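Local coordinates for protein L-asparagine oxygenase (Streptomyces coelicolor, PDB 2OG5) that hydroxylates the beta-carbon of L-asparagine, using iron(II), 2-oxoglutarate and dioxygen, to supply (2S,3S)-3-hydroxyasparagine for a calcium-dependent lipopeptide antibiotic, at residues D190-L195 and L327-V332; E186-F191 and V304-T309; G120-E125 and L154-V159; L194-A199 and L296-L301. All coordinates share one frame; numbering follows the deposited sequence.

Contact 1 of 4, residues D190-L195 and L327-V332; sequences DFVMLL and LQRTFV
Strands 191-195 and 327-332 run antiparallel at 158° with axes 4.6 Å apart, laced from Phe191-Val332 to Leu195-Gln328 by paired backbone bonds. At one end Val332 O takes two donors, Asp190 N at 2.9 Å and Phe191 N at 3.2 Å, a classic beta bulge where the strand begins. Phe191, Met193, Leu195, Gln328, Thr330 and Val332 share one face of the sheet, which helix 128-140 covers around Met193 and Thr330. There the Met193 chain bends at its last torsion (chi3 -64°), bringing CE to 3.6 Å from Val332 CG2 and against Thr330 CB. Val332 CG1 meets the Phe191 ring at its edge. On the other face the aliphatic part of Arg329 lies beside Leu194, CG 3.7 Å from Leu194 CD2, while its CD touches Val192 CG1 at 3.9 Å. Phe331 CZ sits 3.4 Å above one face of the Arg329 guanidinium, toward its rim, and Gln156 OE1 accepts from Arg329 NH2; both help fix the group's orientation. Val192 CG2 lies beside Phe331 CD1. Two neighbouring strands of the jelly-roll core thus present Arg329, which binds L-asparagine, to the active site of this clavaminate synthase-family oxygenase.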
loop_
_atom_site.group_PDB
_atom_site.type_symbol
_atom_site.label_atom_id
_atom_site.label_comp_id
_atom_site.label_asym_id
_atom_site.label_seq_id
_atom_site.Cartn_x
_atom_site.Cartn_y
_atom_site.Cartn_z
ATOM N N ASP A 190 -1.633 4.965 6.353
ATOM C CA ASP A 190 -1.474 4.061 7.494
ATOM C C ASP A 190 -1.398 2.617 7.029
ATOM O O ASP A 190 -0.570 1.854 7.532
ATOM C CB ASP A 190 -2.593 4.305 8.486
ATOM C CG ASP A 190 -2.551 5.723 9.029
ATOM O OD1 ASP A 190 -1.552 6.080 9.684
ATOM O OD2 ASP A 190 -3.482 6.512 8.748
ATOM N N PHE A 191 -2.235 2.248 6.059
ATOM C CA PHE A 191 -2.110 0.963 5.355
ATOM C C PHE A 191 -2.014 1.198 3.861
ATOM O O PHE A 191 -2.643 2.127 3.334
ATOM C CB PHE A 191 -3.287 0.020 5.636
ATOM C CG PHE A 191 -3.485 -0.286 7.086
ATOM C CD1 PHE A 191 -2.707 -1.241 7.732
ATOM C CD2 PHE A 191 -4.469 0.359 7.809
ATOM C CE1 PHE A 191 -2.887 -1.508 9.069
ATOM C CE2 PHE A 191 -4.660 0.080 9.155
ATOM C CZ PHE A 191 -3.853 -0.845 9.784
ATOM N N VAL A 192 -1.262 0.331 3.181
ATOM C CA VAL A 192 -1.234 0.277 1.725
ATOM C C VAL A 192 -1.791 -1.077 1.305
ATOM O O VAL A 192 -1.306 -2.116 1.768
ATOM C CB VAL A 192 0.194 0.416 1.183
ATOM C CG1 VAL A 192 0.212 0.310 -0.354
ATOM C CG2 VAL A 192 0.802 1.748 1.637
ATOM N N MET A 193 -2.836 -1.049 0.479
ATOM C CA MET A 193 -3.498 -2.260 -0.004
ATOM C C MET A 193 -3.200 -2.465 -1.471
ATOM O O MET A 193 -3.333 -1.531 -2.265
ATOM C CB MET A 193 -5.010 -2.151 0.192
ATOM C CG MET A 193 -5.391 -1.909 1.635
ATOM S SD MET A 193 -7.154 -2.119 1.942
ATOM C CE MET A 193 -7.796 -0.814 0.927
ATOM N N LEU A 194 -2.799 -3.691 -1.819
ATOM C CA LEU A 194 -2.484 -4.063 -3.186
ATOM C C LEU A 194 -3.319 -5.277 -3.580
ATOM O O LEU A 194 -3.124 -6.369 -3.026
ATOM C CB LEU A 194 -1.009 -4.418 -3.282
ATOM C CG LEU A 194 -0.027 -3.277 -3.031
ATOM C CD1 LEU A 194 1.393 -3.824 -2.864
ATOM C CD2 LEU A 194 -0.109 -2.282 -4.172
ATOM N N LEU A 195 -4.256 -5.075 -4.504
ATOM C CA LEU A 195 -5.105 -6.157 -5.014
ATOM C C LEU A 195 -4.556 -6.619 -6.356
ATOM O O LEU A 195 -4.405 -5.818 -7.279
ATOM C CB LEU A 195 -6.549 -5.678 -5.184
ATOM C CG LEU A 195 -7.567 -6.654 -5.779
ATOM C CD1 LEU A 195 -7.779 -7.867 -4.859
ATOM C CD2 LEU A 195 -8.873 -5.929 -6.074
ATOM N N LEU A 327 -1.613 -4.746 -10.595
ATOM C CA LEU A 327 -2.218 -4.583 -9.268
ATOM C C LEU A 327 -3.018 -3.298 -9.265
ATOM O O LEU A 327 -2.744 -2.386 -10.040
ATOM C CB LEU A 327 -1.178 -4.494 -8.146
ATOM C CG LEU A 327 0.041 -5.393 -8.198
ATOM C CD1 LEU A 327 0.978 -5.124 -7.017
ATOM C CD2 LEU A 327 -0.348 -6.871 -8.248
ATOM N N GLN A 328 -4.007 -3.226 -8.381
ATOM C CA GLN A 328 -4.629 -1.949 -8.044
ATOM C C GLN A 328 -4.382 -1.651 -6.566
ATOM O O GLN A 328 -4.366 -2.553 -5.724
ATOM C CB GLN A 328 -6.107 -1.934 -8.417
ATOM C CG GLN A 328 -6.258 -1.893 -9.936
ATOM C CD GLN A 328 -7.673 -1.755 -10.437
ATOM O OE1 GLN A 328 -8.621 -2.309 -9.862
ATOM N NE2 GLN A 328 -7.824 -1.040 -11.550
ATOM N N ARG A 329 -4.138 -0.374 -6.285
ATOM C CA ARG A 329 -3.681 0.068 -4.993
ATOM C C ARG A 329 -4.615 1.120 -4.417
ATOM O O ARG A 329 -5.026 2.055 -5.101
ATOM C CB ARG A 329 -2.282 0.668 -5.123
ATOM C CG ARG A 329 -1.672 1.060 -3.786
ATOM C CD ARG A 329 -0.303 1.620 -3.968
ATOM N NE ARG A 329 -0.346 2.879 -4.691
ATOM C CZ ARG A 329 0.722 3.511 -5.157
ATOM N NH1 ARG A 329 1.930 3.001 -4.995
ATOM N NH2 ARG A 329 0.568 4.651 -5.816
ATOM N N THR A 330 -4.914 0.971 -3.127
ATOM C CA THR A 330 -5.633 1.977 -2.363
ATOM C C THR A 330 -4.965 2.180 -1.010
ATOM O O THR A 330 -4.552 1.220 -0.358
ATOM C CB THR A 330 -7.090 1.572 -2.161
ATOM O OG1 THR A 330 -7.721 1.576 -3.436
ATOM C CG2 THR A 330 -7.827 2.520 -1.229
ATOM N N PHE A 331 -4.835 3.450 -0.631
ATOM C CA PHE A 331 -4.317 3.852 0.674
ATOM C C PHE A 331 -5.435 3.967 1.694
ATOM O O PHE A 331 -6.551 4.399 1.366
ATOM C CB PHE A 331 -3.630 5.206 0.580
ATOM C CG PHE A 331 -2.503 5.270 -0.422
ATOM C CD1 PHE A 331 -1.591 4.240 -0.542
ATOM C CD2 PHE A 331 -2.352 6.385 -1.237
ATOM C CE1 PHE A 331 -0.551 4.311 -1.444
ATOM C CE2 PHE A 331 -1.314 6.464 -2.152
ATOM C CZ PHE A 331 -0.404 5.431 -2.243
ATOM N N VAL A 332 -5.135 3.597 2.938
ATOM C CA VAL A 332 -6.062 3.742 4.054
ATOM C C VAL A 332 -5.501 4.678 5.109
ATOM O O VAL A 332 -4.333 4.566 5.491
ATOM C CB VAL A 332 -6.330 2.389 4.711
ATOM C CG1 VAL A 332 -7.377 2.518 5.812
ATOM C CG2 VAL A 332 -6.775 1.376 3.652
#

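Contact 2 of 4, residues E186-F191 and V304-T309; sequences EHRPDF and VDNRVT
Two hydrogen bonds tie Asn306 to the chain entering strand 191-196: its backbone N gives to Asp190 O, and ND2 to Pro189 O at 2.8 Å. The second, fairly straight (161°), lies in the amide plane, while OD1 accepts from Glu181 N, so the amide is restrained from flipping. Water 1 accepts from Arg188 NE (NH1 bonds His185 O) and donates to Asn306 O. Among charged groups, Asp305 OD1 receives Arg307 N on the anti side, closing an Asx turn, and Arg307 NE on the syn side at 2.8 Å, in a salt bridge, the two displaced to opposite sides of the carboxylate plane; OD2 bonds with Ser94 OG. Bends at chi2 and chi3 (84° and 56°) fold Arg307 back. Asp190 CB lies over one guanidinium face, and Arg307 NH2 comes obliquely to 3.5 Å from Phe191 CZ. Asp190 OD2 accepts from Thr334 N, whereas OD1 stays 4.1 Å from Arg307 NH1. In van der Waals contact, Phe191 CD1 lies 3.7 Å from Asp305 CA; Val304 O is at the ring edge. The contact joins the start of strand 191-196 to the end of 301-305, with Pro189 on Phe331 of strand 326-333 and Val304 on Thr209 of 207-211.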
loop_
_atom_site.group_PDB
_atom_site.type_symbol
_atom_site.label_atom_id
_atom_site.label_comp_id
_atom_site.label_asym_id
_atom_site.label_seq_id
_atom_site.Cartn_x
_atom_site.Cartn_y
_atom_site.Cartn_z
ATOM N N GLU A 186 3.293 14.017 6.397
ATOM C CA GLU A 186 2.710 13.950 7.742
ATOM C C GLU A 186 1.517 13.004 7.826
ATOM O O GLU A 186 1.305 12.355 8.849
ATOM C CB GLU A 186 2.279 15.357 8.185
ATOM C CG GLU A 186 1.585 15.430 9.541
ATOM C CD GLU A 186 1.093 16.828 9.907
ATOM O OE1 GLU A 186 1.241 17.778 9.093
ATOM O OE2 GLU A 186 0.527 16.955 11.017
ATOM N N HIS A 187 0.731 12.947 6.755
ATOM C CA HIS A 187 -0.460 12.103 6.691
ATOM C C HIS A 187 -0.291 11.001 5.670
ATOM O O HIS A 187 -1.227 10.642 4.960
ATOM C CB HIS A 187 -1.688 12.956 6.378
ATOM C CG HIS A 187 -1.981 13.962 7.436
ATOM N ND1 HIS A 187 -2.279 13.602 8.727
ATOM C CD2 HIS A 187 -2.024 15.316 7.399
ATOM C CE1 HIS A 187 -2.479 14.689 9.450
ATOM N NE2 HIS A 187 -2.327 15.744 8.668
ATOM N N ARG A 188 0.910 10.440 5.628
ATOM C CA ARG A 188 1.184 9.298 4.770
ATOM C C ARG A 188 0.232 8.139 5.088
ATOM O O ARG A 188 -0.325 8.061 6.181
ATOM C CB ARG A 188 2.634 8.870 4.929
ATOM C CG ARG A 188 3.007 8.374 6.308
ATOM C CD ARG A 188 4.519 8.267 6.421
ATOM N NE ARG A 188 4.960 8.060 7.795
ATOM C CZ ARG A 188 5.098 9.022 8.706
ATOM N NH1 ARG A 188 4.832 10.289 8.421
ATOM N NH2 ARG A 188 5.516 8.716 9.927
ATOM N N PRO A 189 0.021 7.238 4.115
ATOM C CA PRO A 189 -0.912 6.149 4.365
ATOM C C PRO A 189 -0.596 5.385 5.640
ATOM O O PRO A 189 0.576 5.151 5.951
ATOM C CB PRO A 189 -0.718 5.258 3.133
ATOM C CG PRO A 189 -0.306 6.207 2.075
ATOM C CD PRO A 189 0.584 7.184 2.757
ATOM N N ASP A 190 -1.633 4.965 6.353
ATOM C CA ASP A 190 -1.474 4.061 7.494
ATOM C C ASP A 190 -1.398 2.617 7.029
ATOM O O ASP A 190 -0.570 1.854 7.532
ATOM C CB ASP A 190 -2.593 4.305 8.486
ATOM C CG ASP A 190 -2.551 5.723 9.029
ATOM O OD1 ASP A 190 -1.552 6.080 9.684
ATOM O OD2 ASP A 190 -3.482 6.512 8.748
ATOM N N PHE A 191 -2.235 2.248 6.059
ATOM C CA PHE A 191 -2.110 0.963 5.355
ATOM C C PHE A 191 -2.014 1.198 3.861
ATOM O O PHE A 191 -2.643 2.127 3.334
ATOM C CB PHE A 191 -3.287 0.020 5.636
ATOM C CG PHE A 191 -3.485 -0.286 7.086
ATOM C CD1 PHE A 191 -2.707 -1.241 7.732
ATOM C CD2 PHE A 191 -4.469 0.359 7.809
ATOM C CE1 PHE A 191 -2.887 -1.508 9.069
ATOM C CE2 PHE A 191 -4.660 0.080 9.155
ATOM C CZ PHE A 191 -3.853 -0.845 9.784
ATOM N N VAL A 304 -0.359 -3.852 3.838
ATOM C CA VAL A 304 0.886 -3.545 4.527
ATOM C C VAL A 304 0.629 -2.431 5.548
ATOM O O VAL A 304 0.015 -1.423 5.227
ATOM C CB VAL A 304 1.954 -3.083 3.519
ATOM C CG1 VAL A 304 3.260 -2.767 4.212
ATOM C CG2 VAL A 304 2.163 -4.155 2.415
ATOM N N ASP A 305 1.043 -2.652 6.788
ATOM C CA ASP A 305 0.973 -1.641 7.829
ATOM C C ASP A 305 2.149 -0.703 7.649
ATOM O O ASP A 305 3.284 -1.016 7.999
ATOM C CB ASP A 305 0.996 -2.306 9.204
ATOM C CG ASP A 305 0.808 -1.315 10.335
ATOM O OD1 ASP A 305 1.044 -0.107 10.097
ATOM O OD2 ASP A 305 0.448 -1.741 11.464
ATOM N N ASN A 306 1.866 0.457 7.076
ATOM C CA ASN A 306 2.885 1.416 6.682
ATOM C C ASN A 306 3.511 2.156 7.852
ATOM O O ASN A 306 4.467 2.923 7.644
ATOM C CB ASN A 306 2.271 2.426 5.696
ATOM C CG ASN A 306 3.316 3.236 4.934
ATOM O OD1 ASN A 306 4.299 2.681 4.415
ATOM N ND2 ASN A 306 3.089 4.547 4.824
ATOM N N ARG A 307 2.991 1.950 9.063
ATOM C CA ARG A 307 3.617 2.518 10.270
ATOM C C ARG A 307 4.861 1.726 10.684
ATOM O O ARG A 307 5.784 2.296 11.277
ATOM C CB ARG A 307 2.655 2.517 11.468
ATOM C CG ARG A 307 1.647 3.656 11.568
ATOM C CD ARG A 307 0.396 3.428 10.765
ATOM N NE ARG A 307 -0.306 2.190 11.092
ATOM C CZ ARG A 307 -1.348 2.068 11.912
ATOM N NH1 ARG A 307 -1.893 3.116 12.503
ATOM N NH2 ARG A 307 -1.875 0.875 12.125
ATOM N N VAL A 308 4.881 0.424 10.382
ATOM C CA VAL A 308 5.921 -0.476 10.887
ATOM C C VAL A 308 6.627 -1.293 9.804
ATOM O O VAL A 308 7.625 -1.953 10.089
ATOM C CB VAL A 308 5.377 -1.447 11.956
ATOM C CG1 VAL A 308 5.004 -0.695 13.224
ATOM C CG2 VAL A 308 4.208 -2.262 11.423
ATOM N N THR A 309 6.138 -1.235 8.569
ATOM C CA THR A 309 6.631 -2.101 7.509
ATOM C C THR A 309 6.945 -1.299 6.263
ATOM O O THR A 309 6.106 -0.514 5.811
ATOM C CB THR A 309 5.587 -3.196 7.213
ATOM O OG1 THR A 309 5.419 -3.973 8.398
ATOM C CG2 THR A 309 6.007 -4.132 6.072
HETATM O O HOH W 1 5.974 5.329 7.701
#

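Contact 3 of 4, residues G120-E125 and L154-V159; sequences GSVQRE and LVQDVV. With ACY (acetic acid), chain C.
Flat groups meet their partners at the edges: the Arg124 guanidinium holds acetic acid, probably as acetate, in its own plane, and the Gln123 amide, in its plane, gives NE2 to Glu125 O, though NE2 stands above the plane of that carbonyl. The bound group, probably from the crystallisation liquor, takes Arg124 NE on OXT at 2.9 Å and NH2 on O at 3.0 Å, a nearly straight two-pronged bond. Val122 CG2 packs against OXT, and Asn151 ND2 also bonds the group. Across the segments, with OG opposite the Ser121 backbone N (chi1 -173°), the Ser121 hydroxyl donates to Asp157 OD2; the modelled 2.5 Å is very short and its exact length doubtful. Water 3 donates to the same OD2 at 2.7 Å and also to Gln123 OE1. The other oxygen, OD1, accepts from Gln328 and Trp326, so both ends of the carboxylate are engaged. Backbone bonds frame this pair: Asp157 N to Ser121 O, and Gln123 N to Val155 O at 2.9 Å and 176°. Beside these bonds Gln123 CB packs on Val155 CG1 at 3.6 Å, while Val122 CB touches Val155 O. Water 2 accepts from Val155 N and probably donates to Gln123 O. Several donors converging on Asp157 would probably favour its ionised form. The Ser121 bond, water 3 and the backbone bonds tie loop 120-125 to strand 156-158, whose Gln156 is a second-shell partner of substrate-binding Arg329.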
loop_
_atom_site.group_PDB
_atom_site.type_symbol
_atom_site.label_atom_id
_atom_site.label_comp_id
_atom_site.label_asym_id
_atom_site.label_seq_id
_atom_site.Cartn_x
_atom_site.Cartn_y
_atom_site.Cartn_z
ATOM N N GLY A 120 0.436 6.833 -14.833
ATOM C CA GLY A 120 -0.669 7.545 -14.187
ATOM C C GLY A 120 -2.021 6.864 -14.355
ATOM O O GLY A 120 -3.060 7.462 -14.073
ATOM N N SER A 121 -2.008 5.608 -14.801
ATOM C CA SER A 121 -3.224 4.816 -14.984
ATOM C C SER A 121 -3.977 4.677 -13.647
ATOM O O SER A 121 -3.378 4.311 -12.645
ATOM C CB SER A 121 -2.821 3.417 -15.499
ATOM O OG SER A 121 -3.944 2.647 -15.845
ATOM N N VAL A 122 -5.269 5.002 -13.641
ATOM C CA VAL A 122 -6.111 4.881 -12.443
ATOM C C VAL A 122 -7.491 4.329 -12.806
ATOM O O VAL A 122 -7.883 4.333 -13.972
ATOM C CB VAL A 122 -6.264 6.244 -11.714
ATOM C CG1 VAL A 122 -4.918 6.744 -11.241
ATOM C CG2 VAL A 122 -6.930 7.258 -12.631
ATOM N N GLN A 123 -8.237 3.886 -11.795
ATOM C CA GLN A 123 -9.557 3.286 -11.985
ATOM C C GLN A 123 -10.638 4.301 -11.647
ATOM O O GLN A 123 -11.069 4.412 -10.498
ATOM C CB GLN A 123 -9.690 2.021 -11.120
ATOM C CG GLN A 123 -10.969 1.226 -11.325
ATOM C CD GLN A 123 -11.065 0.634 -12.718
ATOM O OE1 GLN A 123 -10.108 0.040 -13.218
ATOM N NE2 GLN A 123 -12.215 0.811 -13.352
ATOM N N ARG A 124 -11.077 5.049 -12.656
ATOM C CA ARG A 124 -12.107 6.069 -12.479
ATOM C C ARG A 124 -13.505 5.476 -12.586
ATOM O O ARG A 124 -14.442 5.999 -11.999
ATOM C CB ARG A 124 -11.968 7.188 -13.524
ATOM C CG ARG A 124 -10.672 7.988 -13.454
ATOM C CD ARG A 124 -10.612 8.843 -12.208
ATOM N NE ARG A 124 -9.406 9.669 -12.153
ATOM C CZ ARG A 124 -9.008 10.335 -11.072
ATOM N NH1 ARG A 124 -9.720 10.294 -9.955
ATOM N NH2 ARG A 124 -7.895 11.057 -11.101
ATOM N N GLU A 125 -13.665 4.418 -13.379
ATOM C CA GLU A 125 -14.975 3.783 -13.540
ATOM C C GLU A 125 -15.227 2.745 -12.460
ATOM O O GLU A 125 -14.291 2.163 -11.921
ATOM C CB GLU A 125 -15.080 3.115 -14.915
ATOM C CG GLU A 125 -14.990 4.089 -16.072
ATOM C CD GLU A 125 -16.123 5.097 -16.091
ATOM O OE1 GLU A 125 -17.255 4.756 -15.674
ATOM O OE2 GLU A 125 -15.890 6.240 -16.545
ATOM N N LEU A 154 -8.528 7.378 -5.913
ATOM C CA LEU A 154 -8.554 6.444 -4.785
ATOM C C LEU A 154 -8.079 5.050 -5.136
ATOM O O LEU A 154 -7.598 4.334 -4.259
ATOM C CB LEU A 154 -9.952 6.345 -4.180
ATOM C CG LEU A 154 -10.503 7.661 -3.635
ATOM C CD1 LEU A 154 -11.845 7.417 -2.952
ATOM C CD2 LEU A 154 -9.528 8.339 -2.686
ATOM N N VAL A 155 -8.216 4.660 -6.403
ATOM C CA VAL A 155 -7.816 3.333 -6.861
ATOM C C VAL A 155 -6.823 3.505 -8.012
ATOM O O VAL A 155 -7.193 3.987 -9.095
ATOM C CB VAL A 155 -9.034 2.490 -7.284
ATOM C CG1 VAL A 155 -8.584 1.126 -7.773
ATOM C CG2 VAL A 155 -10.047 2.363 -6.119
ATOM N N GLN A 156 -5.578 3.091 -7.784
ATOM C CA GLN A 156 -4.466 3.405 -8.688
ATOM C C GLN A 156 -3.868 2.127 -9.255
ATOM O O GLN A 156 -3.716 1.132 -8.544
ATOM C CB GLN A 156 -3.389 4.197 -7.931
ATOM C CG GLN A 156 -3.967 5.421 -7.211
ATOM C CD GLN A 156 -2.974 6.208 -6.377
ATOM O OE1 GLN A 156 -1.774 5.915 -6.347
ATOM N NE2 GLN A 156 -3.487 7.212 -5.669
ATOM N N ASP A 157 -3.506 2.159 -10.532
ATOM C CA ASP A 157 -2.941 0.987 -11.182
ATOM C C ASP A 157 -1.448 0.889 -10.941
ATOM O O ASP A 157 -0.724 1.900 -10.949
ATOM C CB ASP A 157 -3.196 1.018 -12.692
ATOM C CG ASP A 157 -4.660 0.865 -13.045
ATOM O OD1 ASP A 157 -5.345 0.033 -12.429
ATOM O OD2 ASP A 157 -5.139 1.560 -13.967
ATOM N N VAL A 158 -0.988 -0.337 -10.707
ATOM C CA VAL A 158 0.439 -0.632 -10.642
ATOM C C VAL A 158 0.740 -1.530 -11.847
ATOM O O VAL A 158 0.421 -2.728 -11.836
ATOM C CB VAL A 158 0.807 -1.297 -9.315
ATOM C CG1 VAL A 158 2.314 -1.512 -9.218
ATOM C CG2 VAL A 158 0.311 -0.444 -8.135
ATOM N N VAL A 159 1.301 -0.930 -12.905
ATOM C CA VAL A 159 1.522 -1.590 -14.197
ATOM C C VAL A 159 2.794 -1.041 -14.823
ATOM O O VAL A 159 3.084 0.150 -14.684
ATOM C CB VAL A 159 0.337 -1.370 -15.172
ATOM C CG1 VAL A 159 -0.937 -2.008 -14.627
ATOM C CG2 VAL A 159 0.102 0.125 -15.436
HETATM C C ACY C . -6.688 10.201 -14.495
HETATM O O ACY C . -6.248 10.925 -13.586
HETATM O OXT ACY C . -7.867 9.798 -14.585
HETATM C CH3 ACY C . -5.713 9.781 -15.551
HETATM O O HOH W 2 -10.114 5.937 -8.349
HETATM O O HOH W 3 -7.582 0.928 -14.815
#

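Contact 4 of 4, residues L194-A199 and L296-L301; sequences LLCLRA and LLPGEL
Cys196 N donates to Glu300 O over 2.9 Å, nearly straight at 174°, and Cys196 O in return accepts from Gly299 N at 3.0 Å. This pair sets the end of strand 191-196 against a type II turn, Leu297 to Glu300, closed by Glu300 N on Leu297 O. Gly299 has the positive phi (87°) that suits glycine in the third position of the turn. The Glu300 side chain braces it further: OE1 takes Leu297 N from above the carboxylate plane, and OE2 forms a salt bridge with Arg103. With SG opposite its own backbone N (chi1 178°), Cys196 lays the thiol along the turn, SG 3.4 Å from Leu297 O, and its CB meets Leu296 CB at 3.8 Å. Ala199 CB fits into the same corner, 3.4 Å from Leu296 O, touching Leu297 CD2 and Pro298 CD at 4.1 Å each. Further back, Leu301 CD1 reaches Leu195 CB at 4.0 Å on the face covered by helix 128-140, where both leucines touch Leu133. The turn thus leads into strand 301-305, the antiparallel neighbour of strand 191-196. Where the chain turns its corner, Leu197 and Arg198 both face Trp326 of strand 326-333, a classic beta bulge.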
loop_
_atom_site.group_PDB
_atom_site.type_symbol
_atom_site.label_atom_id
_atom_site.label_comp_id
_atom_site.label_asym_id
_atom_site.label_seq_id
_atom_site.Cartn_x
_atom_site.Cartn_y
_atom_site.Cartn_z
ATOM N N LEU A 194 -2.799 -3.691 -1.819
ATOM C CA LEU A 194 -2.484 -4.063 -3.186
ATOM C C LEU A 194 -3.319 -5.277 -3.580
ATOM O O LEU A 194 -3.124 -6.369 -3.026
ATOM C CB LEU A 194 -1.009 -4.418 -3.282
ATOM C CG LEU A 194 -0.027 -3.277 -3.031
ATOM C CD1 LEU A 194 1.393 -3.824 -2.864
ATOM C CD2 LEU A 194 -0.109 -2.282 -4.172
ATOM N N LEU A 195 -4.256 -5.075 -4.504
ATOM C CA LEU A 195 -5.105 -6.157 -5.014
ATOM C C LEU A 195 -4.556 -6.619 -6.356
ATOM O O LEU A 195 -4.405 -5.818 -7.279
ATOM C CB LEU A 195 -6.549 -5.678 -5.184
ATOM C CG LEU A 195 -7.567 -6.654 -5.779
ATOM C CD1 LEU A 195 -7.779 -7.867 -4.859
ATOM C CD2 LEU A 195 -8.873 -5.929 -6.074
ATOM N N CYS A 196 -4.276 -7.911 -6.471
ATOM C CA CYS A 196 -3.727 -8.443 -7.709
ATOM C C CYS A 196 -4.840 -8.799 -8.686
ATOM O O CYS A 196 -5.719 -9.602 -8.379
ATOM C CB CYS A 196 -2.874 -9.671 -7.428
ATOM S SG CYS A 196 -2.203 -10.430 -8.925
ATOM N N LEU A 197 -4.792 -8.190 -9.863
ATOM C CA LEU A 197 -5.716 -8.515 -10.946
ATOM C C LEU A 197 -5.116 -9.540 -11.904
ATOM O O LEU A 197 -5.803 -10.436 -12.382
ATOM C CB LEU A 197 -6.081 -7.253 -11.726
ATOM C CG LEU A 197 -6.839 -6.165 -10.964
ATOM C CD1 LEU A 197 -7.203 -5.026 -11.906
ATOM C CD2 LEU A 197 -8.078 -6.692 -10.263
ATOM N N ARG A 198 -3.829 -9.388 -12.181
ATOM C CA ARG A 198 -3.124 -10.279 -13.094
ATOM C C ARG A 198 -1.714 -10.447 -12.540
ATOM O O ARG A 198 -1.045 -9.461 -12.242
ATOM C CB ARG A 198 -3.110 -9.657 -14.491
ATOM C CG ARG A 198 -2.505 -10.509 -15.570
ATOM C CD ARG A 198 -2.749 -9.918 -16.949
ATOM N NE ARG A 198 -4.120 -10.143 -17.418
ATOM C CZ ARG A 198 -4.921 -9.221 -17.953
ATOM N NH1 ARG A 198 -4.530 -7.963 -18.109
ATOM N NH2 ARG A 198 -6.130 -9.576 -18.356
ATOM N N ALA A 199 -1.279 -11.689 -12.358
ATOM C CA ALA A 199 0.058 -11.964 -11.864
ATOM C C ALA A 199 1.106 -11.621 -12.918
ATOM O O ALA A 199 0.817 -11.586 -14.104
ATOM C CB ALA A 199 0.180 -13.422 -11.449
ATOM N N LEU A 296 2.242 -12.135 -6.011
ATOM C CA LEU A 296 0.796 -12.065 -5.865
ATOM C C LEU A 296 0.090 -12.732 -7.045
ATOM O O LEU A 296 0.577 -12.685 -8.178
ATOM C CB LEU A 296 0.361 -10.601 -5.735
ATOM C CG LEU A 296 0.830 -9.902 -4.451
ATOM C CD1 LEU A 296 0.664 -8.378 -4.576
ATOM C CD2 LEU A 296 0.083 -10.454 -3.249
ATOM N N LEU A 297 -1.051 -13.350 -6.758
ATOM C CA LEU A 297 -1.882 -14.022 -7.750
ATOM C C LEU A 297 -3.257 -13.358 -7.798
ATOM O O LEU A 297 -3.679 -12.719 -6.835
ATOM C CB LEU A 297 -2.068 -15.496 -7.376
ATOM C CG LEU A 297 -0.789 -16.328 -7.260
ATOM C CD1 LEU A 297 -1.118 -17.718 -6.729
ATOM C CD2 LEU A 297 -0.083 -16.393 -8.604
ATOM N N PRO A 298 -3.973 -13.511 -8.914
ATOM C CA PRO A 298 -5.287 -12.903 -9.014
ATOM C C PRO A 298 -6.197 -13.227 -7.824
ATOM O O PRO A 298 -6.269 -14.378 -7.378
ATOM C CB PRO A 298 -5.826 -13.486 -10.326
ATOM C CG PRO A 298 -4.594 -13.702 -11.131
ATOM C CD PRO A 298 -3.609 -14.221 -10.154
ATOM N N GLY A 299 -6.853 -12.198 -7.292
ATOM C CA GLY A 299 -7.736 -12.364 -6.143
ATOM C C GLY A 299 -7.039 -12.280 -4.802
ATOM O O GLY A 299 -7.686 -12.448 -3.769
ATOM N N GLU A 300 -5.730 -12.034 -4.809
ATOM C CA GLU A 300 -4.983 -11.852 -3.572
ATOM C C GLU A 300 -4.886 -10.372 -3.252
ATOM O O GLU A 300 -4.633 -9.556 -4.137
ATOM C CB GLU A 300 -3.592 -12.470 -3.660
ATOM C CG GLU A 300 -3.670 -13.970 -3.808
ATOM C CD GLU A 300 -2.338 -14.661 -3.706
ATOM O OE1 GLU A 300 -1.301 -13.973 -3.861
ATOM O OE2 GLU A 300 -2.348 -15.890 -3.463
ATOM N N LEU A 301 -5.097 -10.052 -1.979
ATOM C CA LEU A 301 -5.036 -8.688 -1.457
ATOM C C LEU A 301 -3.997 -8.637 -0.350
ATOM O O LEU A 301 -4.191 -9.262 0.691
ATOM C CB LEU A 301 -6.395 -8.291 -0.886
ATOM C CG LEU A 301 -6.509 -6.934 -0.196
ATOM C CD1 LEU A 301 -6.244 -5.814 -1.190
ATOM C CD2 LEU A 301 -7.886 -6.761 0.461
#

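All four contacts reach one mixed sheet. Contact 1 lies about 4 Å from the chain centre, and the centres of contacts 2, 3 and 4 are 10 to 11 Å from the centre of contact 1; contact 2 is about 20 Å from both 3 and 4. Strand 191-196 is common to contacts 1, 2 and 4: its start meets the end of strand 301-305 in contact 2, its end meets the turn preceding strand 301-305 in contact 4, and strand 326-333 flanks it in contact 1. Strand 156-158 of contact 3 pairs with the far side of 326-333. Contact 3 closes first along the chain. Contact 1 places Arg329 about 4 Å from the bound sodium, and contact 3 supplies Gln156 behind it.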